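Local coordinates for centrosomal protein of 104 kDa (Homo sapiens, PDB 5LPI) that is required for ciliogenesis and for structural integrity at the ciliary tip, and is represented here by its zinc finger array, at residues 11-16 against 29-34; 35-40 against 129-134; 40-45 against 55-60; 49-54 against 104-109. All blocks are in the same frame, centred on the assembly; numbering follows the deposited sequence.

In the fold
The chain is an array of four zinc sites, and the contacts lie in and between three of them. Contacts 1 and 3 each close a finger, a CxxC loop against the histidine of helix 27-35 or 54-60, with centres about 18 Å apart. Contact 2 returns the C-terminal residues to the turn between helix 27-35 and strand 39-41; contact 4, its centre about 10 Å from that of contact 2, sets the start of helix 54-60 against the last CxxC loop. Contacts 2, 3 and 4 all reach the sheet 39-41/48-50, contacts 2 and 3 sharing Thr40. Along the chain contact 1 closes first; contacts 3 and 4 are nested inside contact 2, so the last finger folds back onto the first two.

Contact 1 of 4, residues 11-16 against 29-34; sequences NLCIFC and DLHYWK. With ZN (zinc ion), chain G.
Cys13 and Cys16 meet His31 at a zinc ion, and their side chains reach it by different rotations. The sulfur of Cys13 is anti to its backbone N (chi1 177°), whereas that of Cys16 sits in the crowded position between N and the carbonyl carbon. His31, with CG anti to its own N, extends from helix 27-35 and binds the metal through NE2 at 2.1 Å from ZN. Both sulfurs lie at the edge of the imidazole, with Cys13 SG 3.4 Å from His31 NE2. Cys13 SG also accepts a nearly straight bond from Cys16 N (173°) and a weak one from Phe15 N, which would probably temper the charge of the thiolate. This is the CxxC turn of a Cys-Cys-His-Cys zinc finger, and Cys36, just beyond the helix, completes the site. Beside the metal, Phe15 and Tyr32 both have CG anti to their carbonyl carbons. Their rings form an offset edge-to-face pair with planes at 82°, the edge of Phe15 directed at the Tyr32 face and Phe15 CD2 3.7 Å from Tyr32 CE1. Ile14 CG1 covers one face of Phe15, and Cys13 SG lies at the Tyr32 edge. At the far end of the tyrosine, a water 2.7 Å from Tyr32 OH gives a proton to Leu12 O and accepts one from Ile14 N.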
# COMPACT_ATOMS: atom_id res chain seq x y z
N ASN A 11 -9.20 6.07 19.39
CA ASN A 11 -9.23 4.60 19.42
C ASN A 11 -9.51 4.00 18.04
O ASN A 11 -10.05 2.90 17.93
CB ASN A 11 -10.24 4.08 20.45
CG ASN A 11 -9.89 4.50 21.86
OD1 ASN A 11 -8.71 4.58 22.22
ND2 ASN A 11 -10.90 4.76 22.67
N LEU A 12 -9.14 4.72 16.98
CA LEU A 12 -9.45 4.31 15.62
C LEU A 12 -8.18 4.27 14.77
O LEU A 12 -7.41 5.23 14.75
CB LEU A 12 -10.47 5.25 14.98
CG LEU A 12 -10.60 5.16 13.46
CD1 LEU A 12 -11.49 3.99 13.06
CD2 LEU A 12 -11.12 6.48 12.89
N CYS A 13 -7.99 3.17 14.05
CA CYS A 13 -6.99 3.13 12.98
C CYS A 13 -7.62 3.70 11.71
O CYS A 13 -8.48 3.05 11.11
CB CYS A 13 -6.50 1.71 12.73
SG CYS A 13 -5.32 1.60 11.34
N ILE A 14 -7.18 4.88 11.29
CA ILE A 14 -7.74 5.48 10.08
C ILE A 14 -7.40 4.72 8.81
O ILE A 14 -8.01 4.98 7.77
CB ILE A 14 -7.27 6.94 9.93
CG1 ILE A 14 -5.76 7.00 9.73
CG2 ILE A 14 -7.67 7.76 11.16
CD1 ILE A 14 -5.28 8.36 9.36
N PHE A 15 -6.45 3.78 8.86
CA PHE A 15 -6.08 3.05 7.65
C PHE A 15 -6.98 1.85 7.40
O PHE A 15 -7.51 1.70 6.30
CB PHE A 15 -4.62 2.62 7.73
CG PHE A 15 -3.71 3.76 7.95
CD1 PHE A 15 -3.51 4.69 6.95
CD2 PHE A 15 -3.11 3.95 9.18
CE1 PHE A 15 -2.69 5.78 7.15
CE2 PHE A 15 -2.28 5.04 9.39
CZ PHE A 15 -2.07 5.95 8.38
N CYS A 16 -7.16 0.99 8.40
CA CYS A 16 -8.03 -0.16 8.21
C CYS A 16 -9.41 0.03 8.82
O CYS A 16 -10.29 -0.82 8.60
CB CYS A 16 -7.38 -1.42 8.79
SG CYS A 16 -7.31 -1.48 10.58
N ASP A 29 0.68 2.78 17.38
CA ASP A 29 2.02 2.66 16.80
C ASP A 29 2.42 1.20 16.64
O ASP A 29 3.03 0.82 15.64
CB ASP A 29 3.04 3.41 17.66
CG ASP A 29 3.06 4.90 17.38
OD1 ASP A 29 3.17 5.29 16.20
OD2 ASP A 29 2.96 5.67 18.35
N LEU A 30 2.06 0.37 17.62
CA LEU A 30 2.35 -1.05 17.51
C LEU A 30 1.47 -1.70 16.46
O LEU A 30 1.93 -2.58 15.71
CB LEU A 30 2.16 -1.71 18.88
CG LEU A 30 2.48 -3.20 19.03
CD1 LEU A 30 3.90 -3.52 18.53
CD2 LEU A 30 2.34 -3.56 20.48
N HIS A 31 0.20 -1.29 16.40
CA HIS A 31 -0.70 -1.71 15.33
C HIS A 31 -0.09 -1.48 13.95
O HIS A 31 -0.06 -2.40 13.12
CB HIS A 31 -2.04 -0.96 15.48
CG HIS A 31 -3.04 -1.31 14.42
ND1 HIS A 31 -3.62 -2.56 14.35
CD2 HIS A 31 -3.56 -0.58 13.41
CE1 HIS A 31 -4.47 -2.58 13.33
NE2 HIS A 31 -4.44 -1.40 12.74
N TYR A 32 0.38 -0.26 13.67
CA TYR A 32 0.94 0.03 12.35
C TYR A 32 2.20 -0.79 12.10
O TYR A 32 2.44 -1.25 10.98
CB TYR A 32 1.29 1.50 12.20
CG TYR A 32 0.23 2.53 12.59
CD1 TYR A 32 -1.12 2.33 12.30
CD2 TYR A 32 0.59 3.71 13.23
CE1 TYR A 32 -2.08 3.30 12.66
CE2 TYR A 32 -0.35 4.67 13.59
CZ TYR A 32 -1.69 4.46 13.31
OH TYR A 32 -2.62 5.41 13.67
N TRP A 33 3.03 -0.95 13.13
CA TRP A 33 4.33 -1.58 12.95
C TRP A 33 4.19 -3.07 12.63
O TRP A 33 5.00 -3.60 11.86
CB TRP A 33 5.18 -1.37 14.22
CG TRP A 33 6.55 -1.96 14.18
CD1 TRP A 33 7.05 -2.92 15.01
CD2 TRP A 33 7.62 -1.62 13.27
NE1 TRP A 33 8.36 -3.19 14.68
CE2 TRP A 33 8.73 -2.41 13.62
CE3 TRP A 33 7.74 -0.72 12.21
CZ2 TRP A 33 9.94 -2.34 12.93
CZ3 TRP A 33 8.94 -0.64 11.54
CH2 TRP A 33 10.03 -1.45 11.91
N LYS A 34 3.18 -3.73 13.17
CA LYS A 34 3.08 -5.18 13.08
C LYS A 34 1.80 -5.73 12.46
O LYS A 34 1.85 -6.77 11.81
CB LYS A 34 3.23 -5.82 14.47
CG LYS A 34 4.65 -5.70 15.02
CD LYS A 34 4.80 -6.45 16.33
CE LYS A 34 6.28 -6.39 16.77
NZ LYS A 34 6.58 -7.27 17.93
ZN ZN G . -5.18 -0.61 10.91
O HOH W 1 -5.16 6.02 13.17

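Contact 2 of 4, residues 35-40 against 129-134; sequences HCLMLT and TMNLRK. With ZN (zinc ion), chain G.
Arg133 carries the closest part of this contact, laying its side chain, extended from CG to NE, along the turn that follows helix 27-35. Its NH1 donates to Cys36 O at 2.8 Å, arriving in the carbonyl plane on a lone pair. Leu39 O lies over one face of the guanidinium, offset toward the rim, and His35 N lies over the other, so the flat group is held between backbone atoms. NH2 reaches past the turn to a hydrogen bond with Tyr32 O on the helix. Leu37 packs tightly beside it, its CD2 3.2 Å from Arg133 O and 3.9 Å from Arg133 CB. Asn131 adds a second grip, its ND2 donating to Leu37 O at 3.0 Å, also on a lone pair; the same ND2 is bonded to Leu122 O of helix 115-123. Next to these direct bonds a water gives a proton to Leu39 O and another to Asn131 OD1. The segment 35-40 holds the type I turn Cys36 to Leu39 that ends the first Cys-Cys-His-Cys finger: Cys36 SG, anti to its backbone N, is the fourth zinc ligand, and Cys36 O also accepts from Leu39 N. Facing it is another type I turn, Asn131 to Lys134. An alanine in place of Arg133 would probably loosen the C-terminal residues from the first finger, since the bonds to Cys36 O and Tyr32 O would be gone. The looser, exposed side holds the His35 side chain, which points away, and Lys134, whose amine leads off to Gly124 O.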
# COMPACT_ATOMS: atom_id res chain seq x y z
N HIS A 35 0.66 -5.07 12.63
CA HIS A 35 -0.61 -5.77 12.46
C HIS A 35 -1.52 -5.23 11.37
O HIS A 35 -2.21 -6.01 10.73
CB HIS A 35 -1.38 -5.78 13.78
CG HIS A 35 -0.63 -6.43 14.89
ND1 HIS A 35 -0.27 -7.75 14.86
CD2 HIS A 35 -0.14 -5.93 16.05
CE1 HIS A 35 0.40 -8.05 15.96
NE2 HIS A 35 0.49 -6.96 16.70
N CYS A 36 -1.57 -3.91 11.15
CA CYS A 36 -2.56 -3.34 10.24
C CYS A 36 -2.44 -3.94 8.84
O CYS A 36 -1.38 -3.86 8.21
CB CYS A 36 -2.42 -1.83 10.17
SG CYS A 36 -3.70 -1.02 9.14
N LEU A 37 -3.54 -4.50 8.32
CA LEU A 37 -3.51 -5.16 7.01
C LEU A 37 -3.33 -4.17 5.86
O LEU A 37 -2.97 -4.58 4.76
CB LEU A 37 -4.79 -5.97 6.79
CG LEU A 37 -5.00 -7.14 7.76
CD1 LEU A 37 -6.32 -7.84 7.50
CD2 LEU A 37 -3.85 -8.13 7.68
N MET A 38 -3.59 -2.89 6.08
CA MET A 38 -3.47 -1.90 5.01
C MET A 38 -2.07 -1.33 4.88
O MET A 38 -1.80 -0.59 3.92
CB MET A 38 -4.47 -0.77 5.25
CG MET A 38 -5.92 -1.23 5.33
SD MET A 38 -6.51 -1.92 3.76
CE MET A 38 -6.26 -0.48 2.71
N LEU A 39 -1.18 -1.66 5.80
CA LEU A 39 0.16 -1.10 5.82
C LEU A 39 1.18 -2.21 5.64
O LEU A 39 0.89 -3.40 5.82
CB LEU A 39 0.42 -0.37 7.15
CG LEU A 39 -0.66 0.60 7.62
CD1 LEU A 39 -0.29 1.16 9.01
CD2 LEU A 39 -0.87 1.74 6.62
N THR A 40 2.39 -1.80 5.27
CA THR A 40 3.52 -2.70 5.14
C THR A 40 4.76 -1.97 5.64
O THR A 40 4.81 -0.74 5.67
CB THR A 40 3.68 -3.17 3.68
OG1 THR A 40 4.66 -4.19 3.63
CG2 THR A 40 4.13 -2.02 2.78
N THR A 129 -3.37 -12.17 -2.39
CA THR A 129 -2.60 -13.33 -1.99
C THR A 129 -1.18 -12.98 -1.57
O THR A 129 -0.44 -13.87 -1.14
CB THR A 129 -2.53 -14.33 -3.15
OG1 THR A 129 -1.68 -13.78 -4.16
CG2 THR A 129 -3.90 -14.55 -3.74
N MET A 130 -0.77 -11.73 -1.71
CA MET A 130 0.61 -11.35 -1.46
C MET A 130 0.75 -10.42 -0.26
O MET A 130 1.81 -9.83 -0.07
CB MET A 130 1.22 -10.70 -2.71
CG MET A 130 1.37 -11.64 -3.90
SD MET A 130 2.43 -13.05 -3.49
CE MET A 130 4.02 -12.24 -3.28
N ASN A 131 -0.30 -10.28 0.55
CA ASN A 131 -0.26 -9.43 1.75
C ASN A 131 0.24 -10.27 2.92
O ASN A 131 -0.52 -11.05 3.50
CB ASN A 131 -1.64 -8.84 2.02
CG ASN A 131 -1.63 -7.83 3.14
OD1 ASN A 131 -0.60 -7.58 3.76
ND2 ASN A 131 -2.80 -7.24 3.41
N LEU A 132 1.51 -10.07 3.29
CA LEU A 132 2.15 -10.93 4.28
C LEU A 132 1.62 -10.74 5.69
O LEU A 132 1.92 -11.58 6.55
CB LEU A 132 3.66 -10.71 4.26
CG LEU A 132 4.29 -10.82 2.87
CD1 LEU A 132 5.80 -10.60 2.91
CD2 LEU A 132 3.95 -12.17 2.23
N ARG A 133 0.88 -9.68 5.97
CA ARG A 133 0.24 -9.58 7.27
C ARG A 133 -1.09 -10.31 7.32
O ARG A 133 -1.69 -10.39 8.40
CB ARG A 133 0.02 -8.12 7.67
CG ARG A 133 1.31 -7.36 7.92
CD ARG A 133 1.04 -5.93 8.25
NE ARG A 133 2.28 -5.20 8.51
CZ ARG A 133 2.31 -3.98 9.02
NH1 ARG A 133 1.16 -3.39 9.33
NH2 ARG A 133 3.48 -3.39 9.25
N LYS A 134 -1.57 -10.81 6.19
CA LYS A 134 -2.86 -11.48 6.15
C LYS A 134 -2.67 -12.97 6.40
O LYS A 134 -3.07 -13.48 7.45
CB LYS A 134 -3.57 -11.24 4.81
CG LYS A 134 -5.08 -11.44 4.88
CD LYS A 134 -5.83 -10.74 3.75
CE LYS A 134 -5.69 -11.47 2.42
NZ LYS A 134 -6.60 -10.89 1.37
ZN ZN G . -5.18 -0.61 10.91
O HOH W 2 1.17 -5.86 4.97

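Contact 3 of 4, residues 40-45 against 55-60; sequences TRCDHC and TEHLLT. With ZN (zinc ion), chain F.
The second Cys-Cys-His-Cys zinc finger of the array is closed here, where the CxxC loop after strand 39-41 meets helix 54-60 and Cys62 adds the remaining ligand. His57, its CG anti to the backbone N (chi1 165°), extends from the helix and binds the metal through NE2, 2.1 Å from ZN. Cys42 SG is anti to its own N and lies 2.3 Å from ZN, while Cys45 SG takes the crowded position between its N and carbonyl carbon. The two sulfurs stand at the edge of the His57 imidazole, each 3.6 Å from His57 NE2. Within the loop Cys42 SG accepts two weak bonds, from His44 N and Cys45 N, which would probably spread some of its negative charge. Leu58, the next residue of the helix, has CG anti to its carbonyl carbon, a torsion that brings CD2 around to the ligand loop. That one methyl does both touches: it is 3.9 Å from Cys42 SG and 3.7 Å from His44 CD2, with the leucine crossing His44 at about a right angle. An apolar group thus lies against the thiolate beside the metal. The His44 ring packs edge-to-face with Phe68 of strand 68-70. Leu58 touches Phe68 and Ala77 of strand 77-79, and His57 rests on Val49 of strand 48-50.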
# COMPACT_ATOMS: atom_id res chain seq x y z
N THR A 40 2.39 -1.80 5.27
CA THR A 40 3.52 -2.70 5.14
C THR A 40 4.76 -1.97 5.64
O THR A 40 4.81 -0.74 5.67
CB THR A 40 3.68 -3.17 3.68
OG1 THR A 40 4.66 -4.19 3.63
CG2 THR A 40 4.13 -2.02 2.78
N ARG A 41 5.76 -2.74 6.05
CA ARG A 41 7.08 -2.17 6.32
C ARG A 41 7.88 -2.15 5.03
O ARG A 41 8.10 -3.20 4.43
CB ARG A 41 7.86 -2.99 7.35
CG ARG A 41 7.57 -2.70 8.77
CD ARG A 41 8.43 -3.62 9.64
NE ARG A 41 7.65 -4.12 10.76
CZ ARG A 41 7.99 -5.14 11.52
NH1 ARG A 41 9.12 -5.80 11.28
NH2 ARG A 41 7.19 -5.50 12.50
N CYS A 42 8.38 -0.98 4.64
CA CYS A 42 9.26 -0.94 3.48
C CYS A 42 10.54 -1.71 3.76
O CYS A 42 11.26 -1.38 4.71
CB CYS A 42 9.58 0.50 3.10
SG CYS A 42 10.67 0.58 1.68
N ASP A 43 10.85 -2.72 2.95
CA ASP A 43 12.06 -3.50 3.22
C ASP A 43 13.32 -2.67 2.98
O ASP A 43 14.37 -2.99 3.54
CB ASP A 43 12.09 -4.77 2.37
CG ASP A 43 13.12 -5.79 2.85
OD1 ASP A 43 13.52 -5.75 4.04
OD2 ASP A 43 13.53 -6.64 2.03
N HIS A 44 13.23 -1.60 2.21
CA HIS A 44 14.42 -0.85 1.83
C HIS A 44 14.82 0.19 2.87
O HIS A 44 16.01 0.36 3.15
CB HIS A 44 14.18 -0.23 0.45
CG HIS A 44 13.70 -1.23 -0.55
ND1 HIS A 44 14.52 -2.20 -1.09
CD2 HIS A 44 12.46 -1.49 -1.03
CE1 HIS A 44 13.82 -2.97 -1.90
NE2 HIS A 44 12.56 -2.58 -1.87
N CYS A 45 13.84 0.86 3.49
CA CYS A 45 14.10 1.91 4.46
C CYS A 45 13.60 1.59 5.86
O CYS A 45 13.90 2.34 6.80
CB CYS A 45 13.48 3.23 3.99
SG CYS A 45 11.69 3.28 4.15
N THR A 55 4.13 2.35 -4.17
CA THR A 55 4.89 2.74 -5.35
C THR A 55 5.31 4.20 -5.26
O THR A 55 6.49 4.54 -5.48
CB THR A 55 4.07 2.47 -6.61
OG1 THR A 55 3.80 1.07 -6.69
CG2 THR A 55 4.84 2.91 -7.86
N GLU A 56 4.38 5.09 -4.90
CA GLU A 56 4.71 6.50 -4.75
C GLU A 56 5.77 6.70 -3.68
O GLU A 56 6.66 7.56 -3.82
CB GLU A 56 3.46 7.30 -4.43
CG GLU A 56 3.75 8.78 -4.17
CD GLU A 56 2.49 9.61 -3.98
OE1 GLU A 56 1.57 9.50 -4.81
OE2 GLU A 56 2.42 10.36 -2.99
N HIS A 57 5.71 5.92 -2.59
CA HIS A 57 6.75 5.96 -1.56
C HIS A 57 8.11 5.62 -2.15
O HIS A 57 9.09 6.36 -1.99
CB HIS A 57 6.42 5.00 -0.42
CG HIS A 57 7.60 4.72 0.49
ND1 HIS A 57 7.96 5.56 1.52
CD2 HIS A 57 8.51 3.72 0.48
CE1 HIS A 57 9.03 5.08 2.13
NE2 HIS A 57 9.39 3.96 1.52
N LEU A 58 8.20 4.47 -2.82
CA LEU A 58 9.47 4.00 -3.34
C LEU A 58 10.07 4.99 -4.33
O LEU A 58 11.30 5.14 -4.39
CB LEU A 58 9.29 2.62 -4.00
CG LEU A 58 8.93 1.47 -3.05
CD1 LEU A 58 8.49 0.25 -3.89
CD2 LEU A 58 10.11 1.10 -2.12
N LEU A 59 9.23 5.66 -5.11
CA LEU A 59 9.75 6.53 -6.17
C LEU A 59 10.06 7.94 -5.69
O LEU A 59 10.97 8.58 -6.25
CB LEU A 59 8.75 6.59 -7.33
CG LEU A 59 8.53 5.29 -8.09
CD1 LEU A 59 7.40 5.44 -9.09
CD2 LEU A 59 9.81 4.87 -8.79
N THR A 60 9.33 8.47 -4.71
CA THR A 60 9.46 9.88 -4.36
C THR A 60 9.76 10.16 -2.89
O THR A 60 9.99 11.32 -2.54
CB THR A 60 8.19 10.65 -4.75
OG1 THR A 60 7.13 10.32 -3.85
CG2 THR A 60 7.76 10.31 -6.17
ZN ZN F . 11.11 2.86 1.86

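Contact 4 of 4, residues 49-54 against 104-109; sequences VEISSL and CPLCHE. With ZN (zinc ion), chain H.
Pro105 forms the bump of this contact, its CG directed at the short turn Ile51 to Leu54 and sitting 3.4 Å from Ile51 O. The hollow that receives it is lined by that carbonyl, by Ile51 CG2 and by the side chain of Leu54, whose CD2 is 4.0 Å from Pro105 CG. Leu54 has CG anti to its backbone N (chi1 175°), with both its CB and CD2 against the ring. Pro105 follows Cys104 directly, and with Leu106 it fills the two middle positions of the CxxC loop of the last Cys-Cys-His-Cys finger, whose zinc is held by Cys104, Cys107, His121 and Cys128. Leu106 is a second projection beside the proline. Its CD1 touches Ile51 CD1 at 3.9 Å and also meets Ile51 CG2, while its CD2 turns toward Leu54 CD2 at 4.1 Å; the Leu106 side chain runs at about a right angle to those of Ile51 and Leu54. An alanine in place of Pro105 would probably weaken the fit against Ile51 and Leu54, because the ring atoms CG and CD that fill the hollow would be missing. Trp118 of helix 115-123 and Thr55 of helix 54-60 also pack on the proline, and Met130 lies against Leu106.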
# COMPACT_ATOMS: atom_id res chain seq x y z
N VAL A 49 4.60 2.03 5.59
CA VAL A 49 3.95 2.80 4.54
C VAL A 49 2.60 2.17 4.20
O VAL A 49 2.39 0.96 4.38
CB VAL A 49 4.82 2.92 3.26
CG1 VAL A 49 6.20 3.47 3.58
CG2 VAL A 49 4.93 1.59 2.58
N GLU A 50 1.68 2.99 3.72
CA GLU A 50 0.43 2.48 3.19
C GLU A 50 0.71 1.65 1.94
O GLU A 50 1.46 2.09 1.06
CB GLU A 50 -0.52 3.63 2.85
CG GLU A 50 -1.06 4.36 4.06
CD GLU A 50 -1.98 5.52 3.68
OE1 GLU A 50 -1.64 6.68 3.98
OE2 GLU A 50 -3.04 5.26 3.08
N ILE A 51 0.12 0.46 1.86
CA ILE A 51 0.28 -0.35 0.66
C ILE A 51 -0.23 0.41 -0.56
O ILE A 51 0.39 0.38 -1.63
CB ILE A 51 -0.42 -1.71 0.83
CG1 ILE A 51 0.29 -2.51 1.94
CG2 ILE A 51 -0.41 -2.50 -0.49
CD1 ILE A 51 -0.49 -3.72 2.39
N SER A 52 -1.34 1.13 -0.41
CA SER A 52 -1.90 1.86 -1.55
C SER A 52 -1.03 3.03 -1.97
O SER A 52 -1.28 3.62 -3.03
CB SER A 52 -3.32 2.33 -1.24
OG SER A 52 -3.34 3.27 -0.18
N SER A 53 0.00 3.36 -1.19
CA SER A 53 0.93 4.44 -1.48
C SER A 53 2.35 3.93 -1.69
O SER A 53 3.29 4.74 -1.74
CB SER A 53 0.92 5.46 -0.33
OG SER A 53 -0.32 6.15 -0.28
N LEU A 54 2.53 2.61 -1.82
CA LEU A 54 3.88 2.05 -1.75
C LEU A 54 4.71 2.43 -2.97
O LEU A 54 5.88 2.80 -2.84
CB LEU A 54 3.82 0.52 -1.61
CG LEU A 54 5.14 -0.23 -1.65
CD1 LEU A 54 6.09 0.18 -0.52
CD2 LEU A 54 4.91 -1.74 -1.62
N CYS A 104 -2.59 -2.91 -7.24
CA CYS A 104 -1.92 -3.48 -6.07
C CYS A 104 -0.44 -3.66 -6.38
O CYS A 104 -0.10 -4.38 -7.32
CB CYS A 104 -2.50 -4.82 -5.67
SG CYS A 104 -1.73 -5.43 -4.14
N PRO A 105 0.46 -3.03 -5.62
CA PRO A 105 1.89 -3.23 -5.85
C PRO A 105 2.40 -4.56 -5.32
O PRO A 105 3.56 -4.92 -5.59
CB PRO A 105 2.52 -2.06 -5.10
CG PRO A 105 1.63 -1.93 -3.87
CD PRO A 105 0.21 -2.18 -4.43
N LEU A 106 1.60 -5.30 -4.55
CA LEU A 106 2.05 -6.58 -4.00
C LEU A 106 1.76 -7.74 -4.94
O LEU A 106 2.61 -8.61 -5.14
CB LEU A 106 1.39 -6.83 -2.64
CG LEU A 106 1.56 -5.73 -1.59
CD1 LEU A 106 0.89 -6.14 -0.29
CD2 LEU A 106 3.06 -5.40 -1.37
N CYS A 107 0.56 -7.79 -5.53
CA CYS A 107 0.20 -8.86 -6.44
C CYS A 107 0.06 -8.39 -7.88
O CYS A 107 -0.20 -9.22 -8.76
CB CYS A 107 -1.09 -9.56 -5.97
SG CYS A 107 -2.61 -8.57 -6.21
N HIS A 108 0.18 -7.09 -8.14
CA HIS A 108 0.18 -6.52 -9.49
C HIS A 108 -1.17 -6.58 -10.19
O HIS A 108 -1.23 -6.51 -11.42
CB HIS A 108 1.24 -7.20 -10.37
CG HIS A 108 2.54 -7.41 -9.68
ND1 HIS A 108 3.38 -6.36 -9.35
CD2 HIS A 108 3.12 -8.53 -9.19
CE1 HIS A 108 4.44 -6.83 -8.73
NE2 HIS A 108 4.31 -8.14 -8.61
N GLU A 109 -2.27 -6.68 -9.46
CA GLU A 109 -3.59 -6.69 -10.08
C GLU A 109 -4.16 -5.28 -10.17
O GLU A 109 -3.94 -4.44 -9.29
CB GLU A 109 -4.55 -7.60 -9.29
CG GLU A 109 -4.08 -9.05 -9.29
CD GLU A 109 -4.98 -9.97 -8.47
OE1 GLU A 109 -5.99 -9.49 -7.89
OE2 GLU A 109 -4.67 -11.18 -8.42
ZN ZN H . -2.83 -7.48 -4.05